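Long-range contact in ABC transporter (Caldanaerobius, PDB 4G68), which probably serves as the extracellular solute-binding component of an ABC transporter, capturing sugars released from xylan for uptake by the bacterium: residues Q152-F164 and A272-F285. Residues are numbered along the deposited sequence; the frame is centred on the assembly and turned at random.
Sequences QQASVLYINKELF and AAMYFGGNFDAAAF
Val156 and Tyr158 pair with Gly277 and Tyr275 in an antiparallel ladder, strands 152-160 and 274-278 running at 173° with axes 4.8 Å apart, within the mixed sheet of a periplasmic-binding-protein fold. Each of these pairs exchanges two backbone hydrogen bonds; beyond them Asn160 N donates to Ala273 O, and Asn160 also N-caps the helix that follows. Strand 297-300 bonds to the other edge of strand 152-160, so the latter is interior.

The ring of Tyr158 lies on the face it shares with Val156 and Tyr275. With CG anti to its carbonyl carbon (chi1 -61°), it lies along the neighbouring strand, sandwiched between Val156 CG1 over one face and Phe285 over the other. Phe285 meets it edge-to-face, CE2 coming within 3.6 Å of Tyr158 CG, while Phe285 CZ stands over the ring of Tyr275, completing an aromatic cluster. Tyr158 OH donates to Gly278 O (2.8 Å), which also accepts Asp281 N from the opposite face of its carbonyl plane; the turn leading into helix 283-286 is thereby tied to the strand.

On the other face, Met274 lies beside Ile159 and presents SD to the edge of the Phe164 ring, a Met-aromatic contact 5.2 Å from sulfur to centroid. Phe276 CZ reaches Ser155 CB at 3.6 Å, and helix 201-215 covers this region through Met209.

Past the strand end, Asn279 extends the pairing: its backbone N donates to Ala154 O, while the side-chain OD1 receives Ala154 N at 2.7 Å, the donor standing 57° out of the amide carbonyl plane. A water links Asn279 ND2 to Gln152 O, 3.1 Å from each.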
loop_
_atom_site.group_PDB
_atom_site.type_symbol
_atom_site.label_atom_id
_atom_site.label_comp_id
_atom_site.label_asym_id
_atom_site.label_seq_id
_atom_site.Cartn_x
_atom_site.Cartn_y
_atom_site.Cartn_z
ATOM N N GLN C 152 2.607 -4.006 7.087
ATOM C CA GLN C 152 2.047 -2.708 7.275
ATOM C C GLN C 152 2.530 -1.852 6.155
ATOM O O GLN C 152 3.624 -2.050 5.654
ATOM C CB GLN C 152 2.377 -2.058 8.625
ATOM C CG GLN C 152 3.606 -2.517 9.364
ATOM C CD GLN C 152 3.809 -1.761 10.692
ATOM O OE1 GLN C 152 3.799 -0.514 10.744
ATOM N NE2 GLN C 152 3.978 -2.530 11.783
ATOM N N GLN C 153 1.674 -0.922 5.730
ATOM C CA GLN C 153 2.074 0.032 4.689
ATOM C C GLN C 153 2.356 1.405 5.279
ATOM O O GLN C 153 1.915 1.741 6.423
ATOM C CB GLN C 153 0.918 0.159 3.623
ATOM C CG GLN C 153 0.564 -1.199 2.888
ATOM C CD GLN C 153 -0.559 -1.086 1.810
ATOM O OE1 GLN C 153 -1.156 -0.044 1.630
ATOM N NE2 GLN C 153 -0.862 -2.173 1.129
ATOM N N ALA C 154 3.087 2.218 4.504
ATOM C CA ALA C 154 3.341 3.595 4.873
ATOM C C ALA C 154 3.609 4.329 3.566
ATOM O O ALA C 154 4.191 3.739 2.630
ATOM C CB ALA C 154 4.558 3.660 5.804
ATOM N N SER C 155 3.173 5.587 3.503
ATOM C CA SER C 155 3.450 6.425 2.288
ATOM C C SER C 155 4.888 6.916 2.258
ATOM O O SER C 155 5.373 7.455 3.282
ATOM C CB SER C 155 2.491 7.624 2.203
ATOM O OG SER C 155 2.318 8.276 3.491
ATOM N N VAL C 156 5.525 6.882 1.078
ATOM C CA VAL C 156 6.926 7.294 1.005
ATOM C C VAL C 156 7.149 8.149 -0.231
ATOM O O VAL C 156 6.677 7.769 -1.296
ATOM C CB VAL C 156 7.852 6.070 0.846
ATOM C CG1 VAL C 156 9.330 6.479 0.716
ATOM C CG2 VAL C 156 7.673 5.121 2.031
ATOM N N LEU C 157 7.913 9.266 -0.078
ATOM C CA LEU C 157 8.498 9.966 -1.218
ATOM C C LEU C 157 9.907 9.400 -1.412
ATOM O O LEU C 157 10.784 9.521 -0.536
ATOM C CB LEU C 157 8.472 11.513 -1.029
ATOM C CG LEU C 157 9.124 12.431 -2.103
ATOM C CD1 LEU C 157 8.555 12.240 -3.507
ATOM C CD2 LEU C 157 9.035 13.885 -1.662
ATOM N N TYR C 158 10.144 8.828 -2.600
ATOM C CA TYR C 158 11.464 8.333 -2.986
ATOM C C TYR C 158 12.166 9.402 -3.792
ATOM O O TYR C 158 11.595 9.927 -4.735
ATOM C CB TYR C 158 11.329 7.069 -3.843
ATOM C CG TYR C 158 10.636 5.942 -3.123
ATOM C CD1 TYR C 158 11.359 5.017 -2.385
ATOM C CD2 TYR C 158 9.261 5.758 -3.234
ATOM C CE1 TYR C 158 10.729 3.955 -1.737
ATOM C CE2 TYR C 158 8.620 4.708 -2.580
ATOM C CZ TYR C 158 9.351 3.819 -1.851
ATOM O OH TYR C 158 8.689 2.778 -1.233
ATOM N N ILE C 159 13.411 9.710 -3.401
ATOM C CA ILE C 159 14.247 10.735 -4.025
ATOM C C ILE C 159 15.449 10.029 -4.664
ATOM O O ILE C 159 16.197 9.348 -3.957
ATOM C CB ILE C 159 14.772 11.713 -2.901
ATOM C CG1 ILE C 159 13.613 12.334 -2.152
ATOM C CG2 ILE C 159 15.771 12.778 -3.408
ATOM C CD1 ILE C 159 12.698 13.059 -3.105
ATOM N N ASN C 160 15.631 10.169 -5.977
ATOM C CA ASN C 160 16.884 9.742 -6.603
ATOM C C ASN C 160 17.952 10.794 -6.285
ATOM O O ASN C 160 17.987 11.834 -6.966
ATOM C CB ASN C 160 16.717 9.613 -8.130
ATOM C CG ASN C 160 17.981 9.091 -8.814
ATOM O OD1 ASN C 160 19.085 9.488 -8.450
ATOM N ND2 ASN C 160 17.837 8.192 -9.766
ATOM N N LYS C 161 18.797 10.542 -5.263
ATOM C CA LYS C 161 19.786 11.543 -4.792
ATOM C C LYS C 161 20.733 11.978 -5.914
ATOM O O LYS C 161 21.135 13.153 -5.971
ATOM C CB LYS C 161 20.654 11.015 -3.644
ATOM C CG LYS C 161 19.911 10.565 -2.369
ATOM C CD LYS C 161 20.927 9.926 -1.410
ATOM C CE LYS C 161 20.292 8.951 -0.433
ATOM N NZ LYS C 161 21.211 8.014 0.304
ATOM N N GLU C 162 21.079 11.036 -6.785
ATOM C CA GLU C 162 22.039 11.289 -7.877
ATOM C C GLU C 162 21.461 12.327 -8.832
ATOM O O GLU C 162 22.186 13.204 -9.326
ATOM C CB GLU C 162 22.353 10.029 -8.653
ATOM C CG GLU C 162 23.416 10.266 -9.741
ATOM C CD GLU C 162 23.754 8.989 -10.485
ATOM O OE1 GLU C 162 24.765 8.350 -10.111
ATOM O OE2 GLU C 162 23.008 8.626 -11.427
ATOM N N LEU C 163 20.149 12.246 -9.070
ATOM C CA LEU C 163 19.511 13.165 -10.026
ATOM C C LEU C 163 19.420 14.563 -9.414
ATOM O O LEU C 163 19.669 15.573 -10.116
ATOM C CB LEU C 163 18.143 12.631 -10.531
ATOM C CG LEU C 163 18.276 11.594 -11.701
ATOM C CD1 LEU C 163 16.989 10.895 -12.093
ATOM C CD2 LEU C 163 18.914 12.178 -12.949
ATOM N N PHE C 164 19.085 14.615 -8.124
ATOM C CA PHE C 164 18.988 15.902 -7.408
ATOM C C PHE C 164 20.389 16.586 -7.410
ATOM O O PHE C 164 20.497 17.796 -7.744
ATOM C CB PHE C 164 18.372 15.729 -5.978
ATOM C CG PHE C 164 16.860 15.747 -5.952
ATOM C CD1 PHE C 164 16.160 16.876 -5.495
ATOM C CD2 PHE C 164 16.122 14.655 -6.401
ATOM C CE1 PHE C 164 14.760 16.915 -5.500
ATOM C CE2 PHE C 164 14.730 14.676 -6.392
ATOM C CZ PHE C 164 14.039 15.807 -5.942
ATOM N N ALA C 272 13.509 9.016 -13.642
ATOM C CA ALA C 272 12.700 10.095 -12.999
ATOM C C ALA C 272 13.335 10.528 -11.698
ATOM O O ALA C 272 13.954 9.675 -11.007
ATOM C CB ALA C 272 11.273 9.631 -12.758
ATOM N N ALA C 273 13.208 11.838 -11.382
ATOM C CA ALA C 273 13.688 12.420 -10.065
ATOM C C ALA C 273 13.076 11.741 -8.834
ATOM O O ALA C 273 13.838 11.394 -7.897
ATOM C CB ALA C 273 13.374 13.917 -9.989
ATOM N N MET C 274 11.716 11.606 -8.847
ATOM C CA MET C 274 10.872 11.166 -7.738
ATOM C C MET C 274 9.802 10.123 -8.092
ATOM O O MET C 274 9.538 9.842 -9.264
ATOM C CB MET C 274 10.190 12.363 -6.968
ATOM C CG MET C 274 11.087 13.575 -6.668
ATOM S SD MET C 274 10.277 15.075 -6.038
ATOM C CE MET C 274 10.143 14.745 -4.287
ATOM N N TYR C 275 9.339 9.423 -7.035
ATOM C CA TYR C 275 8.200 8.466 -7.081
ATOM C C TYR C 275 7.545 8.598 -5.763
ATOM O O TYR C 275 8.240 8.687 -4.723
ATOM C CB TYR C 275 8.718 7.112 -7.078
ATOM C CG TYR C 275 7.761 6.005 -7.207
ATOM C CD1 TYR C 275 7.516 5.420 -8.458
ATOM C CD2 TYR C 275 7.176 5.410 -6.057
ATOM C CE1 TYR C 275 6.647 4.348 -8.581
ATOM C CE2 TYR C 275 6.308 4.336 -6.195
ATOM C CZ TYR C 275 6.041 3.802 -7.442
ATOM O OH TYR C 275 5.140 2.734 -7.558
ATOM N N PHE C 276 6.217 8.526 -5.775
ATOM C CA PHE C 276 5.541 8.515 -4.524
ATOM C C PHE C 276 4.572 7.344 -4.383
ATOM O O PHE C 276 3.769 7.072 -5.238
ATOM C CB PHE C 276 4.823 9.849 -4.301
ATOM C CG PHE C 276 4.012 9.866 -3.066
ATOM C CD1 PHE C 276 4.617 10.086 -1.841
ATOM C CD2 PHE C 276 2.638 9.610 -3.113
ATOM C CE1 PHE C 276 3.896 10.044 -0.667
ATOM C CE2 PHE C 276 1.915 9.545 -1.933
ATOM C CZ PHE C 276 2.531 9.779 -0.736
ATOM N N GLY C 277 4.673 6.628 -3.281
ATOM C CA GLY C 277 3.724 5.568 -3.199
ATOM C C GLY C 277 3.882 4.829 -1.933
ATOM O O GLY C 277 4.241 5.415 -0.891
ATOM N N GLY C 278 3.553 3.558 -2.026
ATOM C CA GLY C 278 3.684 2.669 -0.888
ATOM C C GLY C 278 5.132 2.289 -0.604
ATOM O O GLY C 278 6.004 2.211 -1.517
ATOM N N ASN C 279 5.396 2.035 0.675
ATOM C CA ASN C 279 6.678 1.498 1.048
ATOM C C ASN C 279 7.004 0.154 0.294
ATOM O O ASN C 279 8.177 -0.219 0.178
ATOM C CB ASN C 279 6.613 1.223 2.549
ATOM C CG ASN C 279 5.503 0.256 2.869
ATOM O OD1 ASN C 279 4.304 0.574 2.711
ATOM N ND2 ASN C 279 5.885 -0.970 3.179
ATOM N N PHE C 280 5.962 -0.598 -0.141
ATOM C CA PHE C 280 6.123 -1.976 -0.722
ATOM C C PHE C 280 6.840 -1.900 -2.060
ATOM O O PHE C 280 7.486 -2.899 -2.523
ATOM C CB PHE C 280 4.754 -2.648 -0.973
ATOM C CG PHE C 280 3.672 -1.656 -1.407
ATOM C CD1 PHE C 280 3.565 -1.267 -2.771
ATOM C CD2 PHE C 280 2.743 -1.182 -0.473
ATOM C CE1 PHE C 280 2.550 -0.384 -3.150
ATOM C CE2 PHE C 280 1.765 -0.279 -0.827
ATOM C CZ PHE C 280 1.657 0.103 -2.179
ATOM N N ASP C 281 6.753 -0.698 -2.659
ATOM C CA ASP C 281 7.479 -0.416 -3.900
ATOM C C ASP C 281 8.967 -0.297 -3.720
ATOM O O ASP C 281 9.720 -0.396 -4.686
ATOM C CB ASP C 281 6.874 0.787 -4.649
ATOM C CG ASP C 281 5.517 0.443 -5.283
ATOM O OD1 ASP C 281 5.191 -0.785 -5.422
ATOM O OD2 ASP C 281 4.812 1.424 -5.640
ATOM N N ALA C 282 9.427 -0.133 -2.487
ATOM C CA ALA C 282 10.897 -0.080 -2.219
ATOM C C ALA C 282 11.673 -1.163 -2.843
ATOM O O ALA C 282 12.723 -0.880 -3.419
ATOM C CB ALA C 282 11.185 -0.065 -0.741
ATOM N N ALA C 283 11.163 -2.403 -2.760
ATOM C CA ALA C 283 11.908 -3.587 -3.243
ATOM C C ALA C 283 12.234 -3.492 -4.727
ATOM O O ALA C 283 13.272 -3.968 -5.113
ATOM C CB ALA C 283 11.148 -4.893 -2.955
ATOM N N ALA C 284 11.366 -2.841 -5.524
ATOM C CA ALA C 284 11.647 -2.639 -6.990
ATOM C C ALA C 284 12.883 -1.781 -7.220
ATOM O O ALA C 284 13.450 -1.788 -8.322
ATOM C CB ALA C 284 10.446 -2.023 -7.707
ATOM N N PHE C 285 13.281 -1.015 -6.204
ATOM C CA PHE C 285 14.406 -0.057 -6.379
ATOM C C PHE C 285 15.709 -0.626 -5.803
ATOM O O PHE C 285 16.814 -0.349 -6.317
ATOM C CB PHE C 285 14.105 1.373 -5.810
ATOM C CG PHE C 285 12.699 1.874 -6.103
ATOM C CD1 PHE C 285 12.055 1.538 -7.280
ATOM C CD2 PHE C 285 12.047 2.747 -5.205
ATOM C CE1 PHE C 285 10.786 2.015 -7.550
ATOM C CE2 PHE C 285 10.792 3.230 -5.470
ATOM C CZ PHE C 285 10.155 2.879 -6.659
HETATM O O HOH W 1 3.542 -2.967 2.649
HETATM O O HOH W 2 15.389 7.455 -10.445
#